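Local coordinates for protein possible prolidase (Bifidobacterium longum NCC2705, PDB 2P9B) that probably hydrolyses carbon-nitrogen bonds other than peptide bonds as a member of the amidohydrolase family, its natural substrate being uncertain, at residues N120-V129 / V351-E359; L299-V308 / D442-A450. All coordinates share one frame; numbering follows the deposited sequence.

Contact 1. Residues N120-V129 / V351-E359; sequences NATTLLESGV and VPQYATWRE
The flat amides of Asn120 and Gln353 lie stacked against each other, their planes 25° apart, with Gln353 NE2 3.6 Å from Asn120 CG. Neither amide bonds to the other; their bonds lead elsewhere, Asn120 ND2 to the carbonyl of Leu80, Gln353 NE2 to that of His79 and Gln353 OE1 to Thr346 OG1. Those bonds hold the Gln353 amide at both ends, and a bend in its chain (chi2 -76°) folds it over the helix, so that OE1 also rests 3.7 Å from Leu124 CD1. Next along the helix, Thr123 CG2 touches two CB atoms, 3.8 Å from that of Gln353 and close to that of Tyr354, and meets the Tyr354 ring at its edge. Packing is tightest where Leu124 CD2 comes within 3.1 Å of Gln353 O.

The polar link is a bridging water. It donates to Ser127 OG and, at 2.7 Å, to Gln353 O, and also bonds Thr356 OG1 at 2.6 Å, tying the helix end to the turn running from Pro352 to Ala355. Ser127 OG itself donates to Leu124 O over 2.6 Å, at a C=O...O angle of 126°, which fixes the hydroxyl for the water. Thr356 OG1, touched by Val129 CG2 at 3.5 Å, is further held by Asn75 ND2.

Behind this shell, Gly128 ends the helix in a Schellman motif and bonds through its backbone to Leu73. Helix 113-126 connects the parallel neighbouring strands 68-78 and 129-134 in a beta-alpha-beta crossover, as expected of the TIM-barrel-like amidohydrolase fold, with Gln353 near a possible vacant metal site of His77, His79 and Asp345.

Contact 2. Residues L299-V308 / D442-A450; sequences LPLTLLGQDV and DALLDEAYA
Leu299 O is gripped by two backbone amides, Leu303 N at 2.9 Å and Thr302 N at 3.0 Å, and this doubly held last turn presents Leu299 and Leu303 to Tyr449. The Tyr449 ring receives Leu299 CB in its plane, at the edge, 3.8 Å from CE1. Leu303 crosses the tyrosine at about a right angle, bringing CD1 to 3.7 Å from CD1 of the ring, while Pro300 CG lies only 3.2 Å from the hydroxyl oxygen OH. Three aliphatic groups thus gather round one aromatic side chain.

Away from the ring, aliphatic side chains dominate. Leu304 CG stands anti to its own carbonyl carbon (chi1 -62°); CD1 continues the chain, and the other branch, CD2, turns aside to come within 3.6 Å of Ala448 CB and also lies beside Leu444 O. Farther down, Val308 CG1 and Leu444 CD1 meet tip to tip at 4.0 Å.

Helices 299-303 and 442-449 cross at 75° with axes 10.2 Å apart. Phe350 touches Pro300, Leu304 and Val308, helix 313-335 packs on Leu299 through Val323, and helix 356-367 lends Leu362 to both Leu299 and Tyr449, lying against both partners.

How the contacts relate
Both contacts share one intermediary: the 351-359 segment packs on helix 113-126 in contact 1 and on the C-terminal helix 439-449 of contact 2. Their centres are 19 Å apart, yet the sets touch directly. Tyr354 OH probably hydrogen-bonds Asp442 OD1 (2.6 Å), Arg358 NH2 forms a salt bridge with Asp446 OD1 (3.0 Å), an oxygen that also pairs with Arg415, and Pro352 CD packs 3.8 Å from Leu445 CD1. Contact 1 is buried, about 10 Å from the centre of the chain, with the Gln353 side chain near, though not touching, a possible, unconfirmed metal site; contact 2 lies about 22 Å out. Helix 439-449 thus packs against two separate parts of the chain, 351-359 and 299-308.

Contact 1. Residues N120-V129 / V351-E359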
# COMPACT_ATOMS: atom_id res chain seq x y z
N ASN A 120 -6.85 -7.53 -11.53
CA ASN A 120 -5.71 -7.23 -10.68
C ASN A 120 -6.12 -6.87 -9.25
O ASN A 120 -5.43 -7.25 -8.30
CB ASN A 120 -4.87 -6.11 -11.30
CG ASN A 120 -4.09 -6.58 -12.53
OD1 ASN A 120 -3.50 -7.66 -12.52
ND2 ASN A 120 -4.09 -5.77 -13.58
N ALA A 121 -7.23 -6.16 -9.11
CA ALA A 121 -7.71 -5.81 -7.77
C ALA A 121 -8.10 -7.11 -7.06
O ALA A 121 -7.91 -7.25 -5.85
CB ALA A 121 -8.92 -4.87 -7.87
N THR A 122 -8.65 -8.05 -7.81
CA THR A 122 -9.05 -9.33 -7.23
C THR A 122 -7.84 -10.14 -6.81
O THR A 122 -7.86 -10.82 -5.78
CB THR A 122 -9.91 -10.15 -8.22
OG1 THR A 122 -11.12 -9.43 -8.50
CG2 THR A 122 -10.27 -11.50 -7.62
N THR A 123 -6.77 -10.07 -7.59
CA THR A 123 -5.54 -10.79 -7.26
C THR A 123 -4.99 -10.25 -5.94
O THR A 123 -4.61 -11.02 -5.06
CB THR A 123 -4.48 -10.61 -8.37
OG1 THR A 123 -4.93 -11.26 -9.56
CG2 THR A 123 -3.14 -11.20 -7.94
N LEU A 124 -4.95 -8.93 -5.80
CA LEU A 124 -4.48 -8.31 -4.56
C LEU A 124 -5.33 -8.81 -3.40
O LEU A 124 -4.79 -9.24 -2.37
CB LEU A 124 -4.56 -6.78 -4.66
CG LEU A 124 -3.38 -6.11 -5.36
CD1 LEU A 124 -3.81 -4.79 -5.99
CD2 LEU A 124 -2.26 -5.90 -4.35
N LEU A 125 -6.65 -8.77 -3.56
CA LEU A 125 -7.53 -9.23 -2.49
C LEU A 125 -7.27 -10.70 -2.14
O LEU A 125 -7.14 -11.05 -0.97
CB LEU A 125 -9.00 -9.04 -2.87
CG LEU A 125 -10.02 -9.48 -1.82
CD1 LEU A 125 -9.79 -8.71 -0.52
CD2 LEU A 125 -11.44 -9.25 -2.33
N GLU A 126 -7.18 -11.56 -3.16
CA GLU A 126 -6.94 -12.98 -2.93
C GLU A 126 -5.62 -13.24 -2.21
O GLU A 126 -5.46 -14.27 -1.55
CB GLU A 126 -6.97 -13.76 -4.25
CG GLU A 126 -8.33 -13.73 -4.94
CD GLU A 126 -8.32 -14.36 -6.32
OE1 GLU A 126 -7.26 -14.34 -6.98
OE2 GLU A 126 -9.38 -14.87 -6.74
N SER A 127 -4.67 -12.31 -2.35
CA SER A 127 -3.38 -12.45 -1.70
C SER A 127 -3.46 -11.98 -0.25
O SER A 127 -2.48 -12.06 0.49
CB SER A 127 -2.30 -11.64 -2.45
OG SER A 127 -2.39 -10.25 -2.19
N GLY A 128 -4.64 -11.49 0.14
CA GLY A 128 -4.83 -11.04 1.51
C GLY A 128 -4.80 -9.54 1.77
O GLY A 128 -4.81 -9.11 2.92
N VAL A 129 -4.79 -8.74 0.70
CA VAL A 129 -4.76 -7.28 0.80
C VAL A 129 -6.18 -6.72 0.71
O VAL A 129 -6.81 -6.78 -0.34
CB VAL A 129 -3.91 -6.68 -0.34
CG1 VAL A 129 -3.78 -5.18 -0.16
CG2 VAL A 129 -2.55 -7.35 -0.36
N VAL A 351 7.30 -6.87 -10.01
CA VAL A 351 6.57 -6.65 -8.76
C VAL A 351 5.18 -7.25 -8.94
O VAL A 351 4.25 -6.59 -9.39
CB VAL A 351 6.42 -5.16 -8.41
CG1 VAL A 351 5.79 -5.02 -7.03
CG2 VAL A 351 7.78 -4.47 -8.46
N PRO A 352 5.02 -8.53 -8.58
CA PRO A 352 3.73 -9.21 -8.72
C PRO A 352 2.62 -8.55 -7.92
O PRO A 352 2.86 -8.00 -6.84
CB PRO A 352 4.04 -10.62 -8.22
CG PRO A 352 5.48 -10.80 -8.59
CD PRO A 352 6.07 -9.48 -8.17
N GLN A 353 1.41 -8.60 -8.46
CA GLN A 353 0.25 -8.02 -7.80
C GLN A 353 -0.02 -8.74 -6.48
O GLN A 353 -0.59 -8.17 -5.55
CB GLN A 353 -1.00 -8.16 -8.69
CG GLN A 353 -0.94 -7.37 -10.00
CD GLN A 353 -1.17 -5.88 -9.81
OE1 GLN A 353 -1.35 -5.41 -8.68
NE2 GLN A 353 -1.17 -5.14 -10.91
N TYR A 354 0.41 -10.00 -6.40
CA TYR A 354 0.18 -10.81 -5.21
C TYR A 354 1.35 -10.88 -4.23
O TYR A 354 1.28 -11.62 -3.25
CB TYR A 354 -0.19 -12.23 -5.64
CG TYR A 354 0.83 -12.86 -6.57
CD1 TYR A 354 2.08 -13.28 -6.10
CD2 TYR A 354 0.57 -13.00 -7.93
CE1 TYR A 354 3.04 -13.83 -6.96
CE2 TYR A 354 1.52 -13.54 -8.80
CZ TYR A 354 2.75 -13.95 -8.31
OH TYR A 354 3.69 -14.47 -9.17
N ALA A 355 2.40 -10.11 -4.48
CA ALA A 355 3.58 -10.17 -3.63
C ALA A 355 3.73 -9.10 -2.55
O ALA A 355 4.84 -8.77 -2.15
CB ALA A 355 4.84 -10.19 -4.51
N THR A 356 2.62 -8.56 -2.06
CA THR A 356 2.72 -7.54 -1.02
C THR A 356 3.55 -8.04 0.17
O THR A 356 4.35 -7.30 0.74
CB THR A 356 1.32 -7.12 -0.52
OG1 THR A 356 0.61 -6.48 -1.59
CG2 THR A 356 1.43 -6.15 0.66
N TRP A 357 3.37 -9.31 0.53
CA TRP A 357 4.07 -9.90 1.67
C TRP A 357 5.59 -9.72 1.62
O TRP A 357 6.25 -9.56 2.65
CB TRP A 357 3.76 -11.40 1.79
CG TRP A 357 4.44 -12.22 0.73
CD1 TRP A 357 4.01 -12.44 -0.54
CD2 TRP A 357 5.73 -12.83 0.83
NE1 TRP A 357 4.95 -13.15 -1.25
CE2 TRP A 357 6.02 -13.40 -0.42
CE3 TRP A 357 6.67 -12.95 1.87
CZ2 TRP A 357 7.22 -14.08 -0.68
CZ3 TRP A 357 7.86 -13.63 1.61
CH2 TRP A 357 8.12 -14.18 0.35
N ARG A 358 6.14 -9.74 0.41
CA ARG A 358 7.59 -9.61 0.23
C ARG A 358 8.11 -8.30 0.80
O ARG A 358 9.24 -8.24 1.30
CB ARG A 358 7.95 -9.71 -1.26
CG ARG A 358 9.44 -9.55 -1.55
CD ARG A 358 10.21 -10.80 -1.17
NE ARG A 358 9.99 -11.88 -2.13
CZ ARG A 358 10.59 -13.06 -2.09
NH1 ARG A 358 11.45 -13.33 -1.13
NH2 ARG A 358 10.33 -13.96 -3.03
N GLU A 359 7.30 -7.24 0.73
CA GLU A 359 7.74 -5.93 1.23
C GLU A 359 8.04 -5.97 2.73
O GLU A 359 8.95 -5.28 3.20
CB GLU A 359 6.67 -4.86 0.95
CG GLU A 359 7.10 -3.41 1.27
CD GLU A 359 8.25 -2.89 0.41
OE1 GLU A 359 8.59 -3.51 -0.62
OE2 GLU A 359 8.82 -1.84 0.76
O HOH W 1 -0.26 -8.50 -2.92

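Contact 2. Residues L299-V308 / D442-A450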
# COMPACT_ATOMS: atom_id res chain seq x y z
N LEU A 299 14.75 -2.97 -5.63
CA LEU A 299 15.69 -4.07 -5.50
C LEU A 299 15.84 -5.03 -6.68
O LEU A 299 16.95 -5.47 -6.97
CB LEU A 299 15.40 -4.86 -4.22
CG LEU A 299 15.85 -4.13 -2.95
CD1 LEU A 299 15.34 -4.88 -1.72
CD2 LEU A 299 17.37 -4.04 -2.93
N PRO A 300 14.73 -5.38 -7.35
CA PRO A 300 14.86 -6.29 -8.49
C PRO A 300 15.85 -5.80 -9.55
O PRO A 300 16.60 -6.59 -10.12
CB PRO A 300 13.43 -6.37 -9.03
CG PRO A 300 12.61 -6.21 -7.79
CD PRO A 300 13.32 -5.09 -7.06
N LEU A 301 15.84 -4.50 -9.80
CA LEU A 301 16.71 -3.90 -10.80
C LEU A 301 18.19 -4.00 -10.45
O LEU A 301 19.04 -3.95 -11.34
CB LEU A 301 16.34 -2.44 -11.01
CG LEU A 301 14.93 -2.20 -11.54
CD1 LEU A 301 14.64 -0.71 -11.57
CD2 LEU A 301 14.78 -2.80 -12.93
N THR A 302 18.51 -4.13 -9.16
CA THR A 302 19.90 -4.22 -8.74
C THR A 302 20.35 -5.63 -8.38
O THR A 302 21.54 -5.92 -8.35
CB THR A 302 20.18 -3.31 -7.51
OG1 THR A 302 19.43 -3.78 -6.38
CG2 THR A 302 19.78 -1.87 -7.82
N LEU A 303 19.39 -6.52 -8.11
CA LEU A 303 19.72 -7.90 -7.75
C LEU A 303 19.68 -8.87 -8.92
O LEU A 303 20.34 -9.90 -8.90
CB LEU A 303 18.78 -8.39 -6.65
CG LEU A 303 18.81 -7.63 -5.32
CD1 LEU A 303 17.71 -8.17 -4.41
CD2 LEU A 303 20.17 -7.78 -4.65
N LEU A 304 18.89 -8.55 -9.94
CA LEU A 304 18.77 -9.40 -11.11
C LEU A 304 19.74 -8.94 -12.19
O LEU A 304 20.05 -7.75 -12.29
CB LEU A 304 17.33 -9.36 -11.65
CG LEU A 304 16.23 -9.88 -10.71
CD1 LEU A 304 14.87 -9.56 -11.30
CD2 LEU A 304 16.39 -11.38 -10.51
N GLY A 305 20.23 -9.88 -13.00
CA GLY A 305 21.16 -9.52 -14.06
C GLY A 305 20.47 -8.74 -15.16
O GLY A 305 19.26 -8.85 -15.34
N GLN A 306 21.24 -7.94 -15.90
CA GLN A 306 20.69 -7.14 -16.99
C GLN A 306 20.11 -8.02 -18.09
O GLN A 306 19.27 -7.58 -18.87
CB GLN A 306 21.77 -6.24 -17.57
CG GLN A 306 22.40 -5.31 -16.56
CD GLN A 306 23.53 -4.51 -17.14
OE1 GLN A 306 23.32 -3.64 -17.99
NE2 GLN A 306 24.75 -4.80 -16.70
N ASP A 307 20.56 -9.27 -18.15
CA ASP A 307 20.07 -10.20 -19.15
C ASP A 307 18.62 -10.53 -18.84
O ASP A 307 17.85 -10.92 -19.71
CB ASP A 307 20.90 -11.48 -19.13
CG ASP A 307 20.88 -12.16 -17.77
OD1 ASP A 307 21.36 -11.54 -16.79
OD2 ASP A 307 20.39 -13.30 -17.67
N VAL A 308 18.25 -10.36 -17.57
CA VAL A 308 16.90 -10.63 -17.12
C VAL A 308 16.04 -9.37 -17.14
O VAL A 308 14.92 -9.38 -17.65
CB VAL A 308 16.89 -11.20 -15.68
CG1 VAL A 308 15.46 -11.51 -15.24
CG2 VAL A 308 17.76 -12.44 -15.60
N ASP A 442 8.34 -15.85 -9.79
CA ASP A 442 8.49 -16.11 -8.37
C ASP A 442 9.84 -16.79 -8.08
O ASP A 442 10.48 -16.49 -7.08
CB ASP A 442 7.35 -17.00 -7.84
CG ASP A 442 5.99 -16.29 -7.87
OD1 ASP A 442 5.93 -15.06 -8.04
OD2 ASP A 442 4.96 -17.00 -7.70
N ALA A 443 10.26 -17.69 -8.96
CA ALA A 443 11.53 -18.39 -8.79
C ALA A 443 12.70 -17.41 -8.86
O ALA A 443 13.63 -17.48 -8.05
CB ALA A 443 11.68 -19.47 -9.86
N LEU A 444 12.65 -16.51 -9.83
CA LEU A 444 13.69 -15.51 -10.01
C LEU A 444 13.80 -14.59 -8.81
O LEU A 444 14.90 -14.27 -8.35
CB LEU A 444 13.41 -14.67 -11.26
CG LEU A 444 13.62 -15.29 -12.63
CD1 LEU A 444 13.12 -14.34 -13.71
CD2 LEU A 444 15.10 -15.60 -12.82
N LEU A 445 12.65 -14.16 -8.29
CA LEU A 445 12.65 -13.27 -7.14
C LEU A 445 13.12 -13.99 -5.88
O LEU A 445 13.87 -13.43 -5.09
CB LEU A 445 11.25 -12.68 -6.92
CG LEU A 445 10.83 -11.71 -8.03
CD1 LEU A 445 9.41 -11.23 -7.80
CD2 LEU A 445 11.79 -10.53 -8.05
N ASP A 446 12.68 -15.24 -5.70
CA ASP A 446 13.09 -16.01 -4.54
C ASP A 446 14.61 -16.12 -4.49
O ASP A 446 15.22 -15.91 -3.44
CB ASP A 446 12.48 -17.42 -4.57
CG ASP A 446 11.09 -17.47 -3.94
OD1 ASP A 446 10.92 -16.87 -2.86
OD2 ASP A 446 10.19 -18.12 -4.51
N GLU A 447 15.22 -16.45 -5.62
CA GLU A 447 16.67 -16.58 -5.70
C GLU A 447 17.32 -15.22 -5.48
O GLU A 447 18.28 -15.10 -4.72
CB GLU A 447 17.09 -17.13 -7.06
CG GLU A 447 18.60 -17.17 -7.26
CD GLU A 447 19.01 -17.61 -8.65
OE1 GLU A 447 18.62 -16.95 -9.63
OE2 GLU A 447 19.73 -18.63 -8.76
N ALA A 448 16.79 -14.19 -6.14
CA ALA A 448 17.33 -12.85 -6.02
C ALA A 448 17.35 -12.33 -4.58
O ALA A 448 18.35 -11.76 -4.14
CB ALA A 448 16.53 -11.89 -6.90
N TYR A 449 16.25 -12.54 -3.86
CA TYR A 449 16.14 -12.09 -2.48
C TYR A 449 16.78 -13.04 -1.47
O TYR A 449 16.87 -12.74 -0.28
CB TYR A 449 14.67 -11.88 -2.11
CG TYR A 449 14.02 -10.72 -2.84
CD1 TYR A 449 14.60 -9.45 -2.80
CD2 TYR A 449 12.84 -10.89 -3.56
CE1 TYR A 449 14.01 -8.37 -3.47
CE2 TYR A 449 12.24 -9.82 -4.22
CZ TYR A 449 12.83 -8.57 -4.18
OH TYR A 449 12.26 -7.51 -4.84
N ALA A 450 17.22 -14.20 -1.96
CA ALA A 450 17.86 -15.17 -1.09
C ALA A 450 19.24 -14.66 -0.68
O ALA A 450 19.47 -14.50 0.54
CB ALA A 450 18.00 -16.51 -1.81